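Local structure of beta-mannosidase (Trichoderma harzianum, 4CVU) at residues 369-374 and 555-560; 445-450 and 532-537. The protein probably hydrolyses beta-mannosidic bonds to release terminal mannose from the non-reducing ends of oligosaccharides, as a fungal enzyme of glycoside hydrolase family 2. One frame throughout, in Å; residues are numbered along the deposited sequence.

Contact 1: 369-374 and 555-560; sequences PGNNWH and VERYYN. With NAG (2-acetamido-2-deoxy-beta-D-glucopyranose), chain D; NAG (2-acetamido-2-deoxy-beta-D-glucopyranose), chain F.
Asn-371 and Arg-557 alone bridge the two segments: NE of the arginine gives a hydrogen bond to the amide oxygen OD1, 2.7 Å long but bent to 132° at the hydrogen. The donor stands well above the carbonyl plane, and amide and guanidinium are turned 67° against each other. At its far end, between NH1 and NH2, the guanidinium meets sugar: both nitrogens donate to O6 of the chain F N-acetylglucosamine, the NH2 bond being 2.8 Å. NH1 also turns back on its own segment and reaches Asn-560 O at 3.0 Å, with that acceptor in the guanidinium plane. With CG anti to the backbone N (chi1 -166°) and the chain bent at chi3, the arginine head lies between the Asn-371 loop and the chain F sugar. Residues 557-560 form a type II' beta turn following strand 554-556, in which Asn-560 N returns to Arg-557 O at 3.1 Å. Asn-560 ND2 reaches that same carbonyl from the opposite face of its plane, at 2.8 Å, while carrying the chain D N-acetylglucosamine in a covalent bond to C1. This N-linked sugar lies back along the turn, its O6 donating to Glu-556 O at 2.9 Å and its O7 accepting from Tyr-559 N at 3.0 Å. Were Arg-557 cut back to an alanine, Asn-371 OD1, Asn-560 O and O6 of the chain F sugar would probably lose the donors they share, and that sugar would be freer to shift. Further out, Asn-371 ND2 is held by Ser-355 O and Trp-543 O, fixing the amide's rotation, and Asn-357 OD1 accepts from Arg-557 NH2. The phenol oxygens of Tyr-558 and Tyr-559 tie the turn to Glu-514 OE2 and the backbone O of Glu-491 respectively.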
# COMPACT_ATOMS: atom_id res chain seq x y z
N PRO A 369 -49.59 -26.79 7.11
CA PRO A 369 -49.59 -26.74 8.58
C PRO A 369 -48.17 -26.69 9.12
O PRO A 369 -47.22 -26.99 8.40
CB PRO A 369 -50.25 -28.07 9.02
CG PRO A 369 -50.92 -28.58 7.82
CD PRO A 369 -50.14 -28.08 6.63
N GLY A 370 -48.07 -26.31 10.38
CA GLY A 370 -46.80 -26.10 11.04
C GLY A 370 -46.84 -24.83 11.87
O GLY A 370 -47.79 -24.59 12.63
N ASN A 371 -45.78 -24.04 11.73
CA ASN A 371 -45.69 -22.79 12.46
C ASN A 371 -45.32 -21.65 11.52
O ASN A 371 -44.54 -21.81 10.61
CB ASN A 371 -44.63 -22.89 13.53
CG ASN A 371 -45.13 -23.49 14.80
OD1 ASN A 371 -45.40 -24.69 14.87
ND2 ASN A 371 -45.27 -22.66 15.84
N ASN A 372 -45.84 -20.50 11.81
CA ASN A 372 -45.61 -19.35 11.03
C ASN A 372 -44.20 -18.93 11.28
O ASN A 372 -43.58 -19.40 12.22
CB ASN A 372 -46.50 -18.23 11.53
CG ASN A 372 -47.91 -18.38 11.07
OD1 ASN A 372 -48.26 -17.99 9.97
ND2 ASN A 372 -48.73 -18.91 11.92
N TRP A 373 -43.71 -18.06 10.42
CA TRP A 373 -42.55 -17.20 10.69
C TRP A 373 -42.69 -16.02 9.75
O TRP A 373 -42.21 -16.08 8.66
CB TRP A 373 -41.21 -17.93 10.47
CG TRP A 373 -40.03 -17.20 10.94
CD1 TRP A 373 -39.51 -16.05 10.45
CD2 TRP A 373 -39.20 -17.56 12.07
NE1 TRP A 373 -38.40 -15.69 11.18
CE2 TRP A 373 -38.20 -16.59 12.19
CE3 TRP A 373 -39.23 -18.59 12.98
CZ2 TRP A 373 -37.25 -16.61 13.17
CZ3 TRP A 373 -38.30 -18.63 13.99
CH2 TRP A 373 -37.29 -17.63 14.07
N HIS A 374 -43.38 -14.98 10.18
CA HIS A 374 -43.57 -13.79 9.40
C HIS A 374 -43.84 -12.54 10.24
O HIS A 374 -44.03 -12.61 11.42
CB HIS A 374 -44.65 -13.95 8.31
CG HIS A 374 -46.05 -14.01 8.83
ND1 HIS A 374 -46.68 -15.19 9.15
CD2 HIS A 374 -46.94 -13.03 9.08
CE1 HIS A 374 -47.89 -14.93 9.57
NE2 HIS A 374 -48.08 -13.62 9.54
N VAL A 555 -42.89 -22.16 25.41
CA VAL A 555 -42.68 -23.59 25.27
C VAL A 555 -42.34 -23.81 23.79
O VAL A 555 -43.23 -23.80 22.93
CB VAL A 555 -43.93 -24.41 25.70
CG1 VAL A 555 -43.74 -25.89 25.46
CG2 VAL A 555 -44.26 -24.15 27.17
N GLU A 556 -41.05 -23.93 23.51
CA GLU A 556 -40.54 -24.18 22.12
C GLU A 556 -40.97 -25.52 21.56
O GLU A 556 -41.05 -26.50 22.27
CB GLU A 556 -39.04 -24.08 22.09
CG GLU A 556 -38.50 -22.67 22.28
CD GLU A 556 -38.79 -21.82 21.06
OE1 GLU A 556 -37.98 -21.86 20.09
OE2 GLU A 556 -39.85 -21.16 21.04
N ARG A 557 -41.28 -25.53 20.27
CA ARG A 557 -41.55 -26.78 19.55
C ARG A 557 -40.36 -27.69 19.48
O ARG A 557 -40.47 -28.89 19.60
CB ARG A 557 -42.02 -26.51 18.11
CG ARG A 557 -42.62 -27.74 17.47
CD ARG A 557 -43.26 -27.44 16.14
NE ARG A 557 -44.56 -26.86 16.31
CZ ARG A 557 -45.66 -27.57 16.53
NH1 ARG A 557 -45.57 -28.87 16.65
NH2 ARG A 557 -46.83 -26.99 16.66
N TYR A 558 -39.20 -27.09 19.27
CA TYR A 558 -37.99 -27.85 19.03
C TYR A 558 -38.26 -28.86 17.90
O TYR A 558 -38.64 -28.48 16.83
CB TYR A 558 -37.46 -28.54 20.30
CG TYR A 558 -37.09 -27.65 21.43
CD1 TYR A 558 -36.03 -26.81 21.33
CD2 TYR A 558 -37.79 -27.66 22.61
CE1 TYR A 558 -35.66 -26.00 22.34
CE2 TYR A 558 -37.45 -26.82 23.65
CZ TYR A 558 -36.36 -26.00 23.50
OH TYR A 558 -35.97 -25.17 24.45
N TYR A 559 -38.09 -30.14 18.17
CA TYR A 559 -38.13 -31.18 17.16
C TYR A 559 -39.40 -32.05 17.31
O TYR A 559 -39.45 -33.16 16.82
CB TYR A 559 -36.76 -31.93 17.10
CG TYR A 559 -35.62 -30.93 17.43
CD1 TYR A 559 -35.60 -29.64 16.84
CD2 TYR A 559 -34.69 -31.18 18.41
CE1 TYR A 559 -34.66 -28.67 17.19
CE2 TYR A 559 -33.75 -30.21 18.77
CZ TYR A 559 -33.72 -28.95 18.16
OH TYR A 559 -32.77 -28.02 18.52
N ASN A 560 -40.41 -31.50 17.96
CA ASN A 560 -41.74 -32.12 18.05
C ASN A 560 -42.50 -31.80 16.79
O ASN A 560 -43.40 -30.98 16.79
CB ASN A 560 -42.55 -31.59 19.24
CG ASN A 560 -41.96 -31.97 20.58
OD1 ASN A 560 -42.05 -33.12 21.00
ND2 ASN A 560 -41.37 -31.00 21.27
C1 NAG D . -40.77 -31.12 22.60
C2 NAG D . -39.34 -31.53 22.93
C3 NAG D . -39.06 -31.58 24.43
C4 NAG D . -39.52 -30.29 25.09
C5 NAG D . -40.97 -29.99 24.70
C6 NAG D . -41.44 -28.65 25.22
C7 NAG D . -38.40 -32.92 21.14
C8 NAG D . -38.25 -34.31 20.60
N2 NAG D . -39.08 -32.81 22.29
O3 NAG D . -37.67 -31.80 24.60
O4 NAG D . -39.46 -30.35 26.49
O5 NAG D . -41.06 -29.92 23.30
O6 NAG D . -40.55 -27.64 24.84
O7 NAG D . -37.90 -31.95 20.54
C1 NAG F . -49.90 -25.82 18.56
C2 NAG F . -50.72 -25.82 19.86
C3 NAG F . -50.31 -26.94 20.79
C4 NAG F . -50.32 -28.25 20.06
C5 NAG F . -49.42 -28.14 18.82
C6 NAG F . -49.45 -29.41 17.98
C7 NAG F . -51.52 -23.55 20.37
C8 NAG F . -51.33 -22.25 21.11
N2 NAG F . -50.63 -24.54 20.55
O3 NAG F . -51.27 -26.97 21.82
O4 NAG F . -49.85 -29.26 20.91
O5 NAG F . -49.93 -27.11 18.02
O6 NAG F . -48.43 -29.31 17.01
O7 NAG F . -52.48 -23.68 19.62

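Contact 2: 445-450 and 532-537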
# COMPACT_ATOMS: atom_id res chain seq x y z
N SER A 445 -33.93 -6.98 15.53
CA SER A 445 -32.83 -6.83 16.42
C SER A 445 -32.58 -8.03 17.31
O SER A 445 -33.46 -8.85 17.49
CB SER A 445 -32.95 -5.56 17.25
OG SER A 445 -33.23 -4.51 16.38
N GLU A 446 -31.35 -8.12 17.81
CA GLU A 446 -30.93 -9.33 18.53
C GLU A 446 -30.09 -8.98 19.75
O GLU A 446 -29.46 -7.93 19.81
CB GLU A 446 -30.17 -10.28 17.58
CG GLU A 446 -31.05 -10.76 16.42
CD GLU A 446 -30.53 -11.95 15.60
OE1 GLU A 446 -29.37 -12.37 15.71
OE2 GLU A 446 -31.32 -12.46 14.80
N PHE A 447 -30.12 -9.87 20.73
CA PHE A 447 -29.25 -9.77 21.90
C PHE A 447 -27.86 -10.35 21.58
O PHE A 447 -27.75 -11.28 20.77
CB PHE A 447 -29.87 -10.51 23.10
CG PHE A 447 -31.24 -9.99 23.53
CD1 PHE A 447 -31.62 -8.68 23.33
CD2 PHE A 447 -32.12 -10.84 24.18
CE1 PHE A 447 -32.86 -8.23 23.74
CE2 PHE A 447 -33.36 -10.40 24.60
CZ PHE A 447 -33.74 -9.09 24.38
N GLN A 448 -26.80 -9.86 22.24
CA GLN A 448 -25.43 -10.19 21.79
C GLN A 448 -24.95 -11.59 22.19
O GLN A 448 -24.08 -11.75 23.02
CB GLN A 448 -24.46 -9.07 22.19
CG GLN A 448 -24.91 -7.69 21.75
CD GLN A 448 -25.26 -7.62 20.28
OE1 GLN A 448 -24.55 -8.16 19.45
NE2 GLN A 448 -26.33 -6.93 19.94
N PHE A 449 -25.55 -12.61 21.61
CA PHE A 449 -25.16 -13.97 21.87
C PHE A 449 -25.16 -14.75 20.54
O PHE A 449 -26.14 -14.70 19.80
CB PHE A 449 -26.13 -14.62 22.86
CG PHE A 449 -26.22 -13.93 24.18
CD1 PHE A 449 -25.36 -14.29 25.23
CD2 PHE A 449 -27.16 -12.93 24.40
CE1 PHE A 449 -25.47 -13.65 26.48
CE2 PHE A 449 -27.25 -12.28 25.61
CZ PHE A 449 -26.39 -12.65 26.66
N SER A 450 -24.07 -15.47 20.24
CA SER A 450 -23.85 -15.89 18.86
C SER A 450 -22.90 -17.09 18.62
O SER A 450 -21.72 -17.03 18.94
CB SER A 450 -23.42 -14.65 18.06
OG SER A 450 -23.25 -14.94 16.68
N ILE A 532 -43.12 -5.27 21.44
CA ILE A 532 -42.09 -5.95 20.66
C ILE A 532 -42.07 -7.45 20.91
O ILE A 532 -41.83 -7.88 22.04
CB ILE A 532 -40.70 -5.39 20.96
CG1 ILE A 532 -40.67 -3.88 20.65
CG2 ILE A 532 -39.66 -6.15 20.14
CD1 ILE A 532 -41.07 -3.49 19.25
N SER A 533 -42.29 -8.24 19.85
CA SER A 533 -42.31 -9.71 19.94
C SER A 533 -40.90 -10.31 20.08
O SER A 533 -39.89 -9.63 19.85
CB SER A 533 -42.96 -10.32 18.71
OG SER A 533 -44.24 -9.81 18.50
N TYR A 534 -40.84 -11.59 20.42
CA TYR A 534 -39.61 -12.20 20.84
C TYR A 534 -39.49 -13.59 20.32
O TYR A 534 -40.48 -14.30 20.10
CB TYR A 534 -39.51 -12.26 22.38
CG TYR A 534 -38.20 -12.83 22.92
CD1 TYR A 534 -37.03 -12.08 22.89
CD2 TYR A 534 -38.15 -14.10 23.49
CE1 TYR A 534 -35.84 -12.58 23.36
CE2 TYR A 534 -36.96 -14.62 23.99
CZ TYR A 534 -35.80 -13.86 23.92
OH TYR A 534 -34.61 -14.35 24.40
N SER A 535 -38.24 -13.98 20.12
CA SER A 535 -37.91 -15.35 19.86
C SER A 535 -36.60 -15.62 20.59
O SER A 535 -35.70 -14.76 20.61
CB SER A 535 -37.76 -15.57 18.35
OG SER A 535 -37.29 -16.88 18.08
N PRO A 536 -36.49 -16.81 21.20
CA PRO A 536 -35.29 -17.11 21.96
C PRO A 536 -34.02 -17.27 21.09
O PRO A 536 -32.92 -17.20 21.62
CB PRO A 536 -35.64 -18.40 22.69
CG PRO A 536 -36.75 -19.01 21.91
CD PRO A 536 -37.47 -17.91 21.23
N CYS A 537 -34.18 -17.49 19.77
CA CYS A 537 -33.03 -17.45 18.85
C CYS A 537 -33.46 -17.17 17.43
O CYS A 537 -34.65 -17.23 17.08
CB CYS A 537 -32.21 -18.72 18.90
SG CYS A 537 -33.19 -20.19 18.51
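Phe-447 and Tyr-534 meet obliquely, their ring planes 36° apart and their centroids separated by 5.9 Å. Both sit at the parallel-stranded core of the catalytic (beta/alpha)8-type barrel of family 2: Phe-447 just after strand 442-446 and Tyr-534 at the start of strand 534-535, with strand 481-485 lying between the two strands and pairing in parallel with each. The side chains cross at about a right angle, bringing one ring corner of each together. Phe-447 has CG beside its backbone N, anti to the carbonyl carbon (chi1 -59°), whereas Tyr-534 has CG anti to the backbone N (chi1 -177°), which carries its ring away from its own strand to the phenylalanine. The two rings are buried under the helices around the barrel: Ile-468 and Val-472 of helix 458-475 pack on Phe-447, Leu-521 and Leu-525 of helix 506-528 on Tyr-534. The tyrosine's polar end is satisfied within that shell, since OH is hydrogen-bonded to Phe-517 O. Across the pair the contact is apolar, and it narrows to Phe-447 CE2 against Tyr-534 CE1 at 3.5 Å.

In the fold
The contacts lie about 17 Å apart, centre to centre, and are nested: both segments of contact 2 fall within the chain between 369-374 and 555-560. Contact 2 is the deeper, its centre 13 Å from that of the chain against 25 Å for contact 1, where attached glycan lies over the turn. They meet where Glu-556 CD packs on Pro-536 CG at 3.6 Å, and again where Trp-373 CH2 comes within 4.0 Å of Cys-537 O. Helix 506-528 serves both, receiving Tyr-558 and Glu-556 of contact 1 and Tyr-534 of contact 2. The sugars of contact 1 decorate the protein itself and mark no substrate pocket.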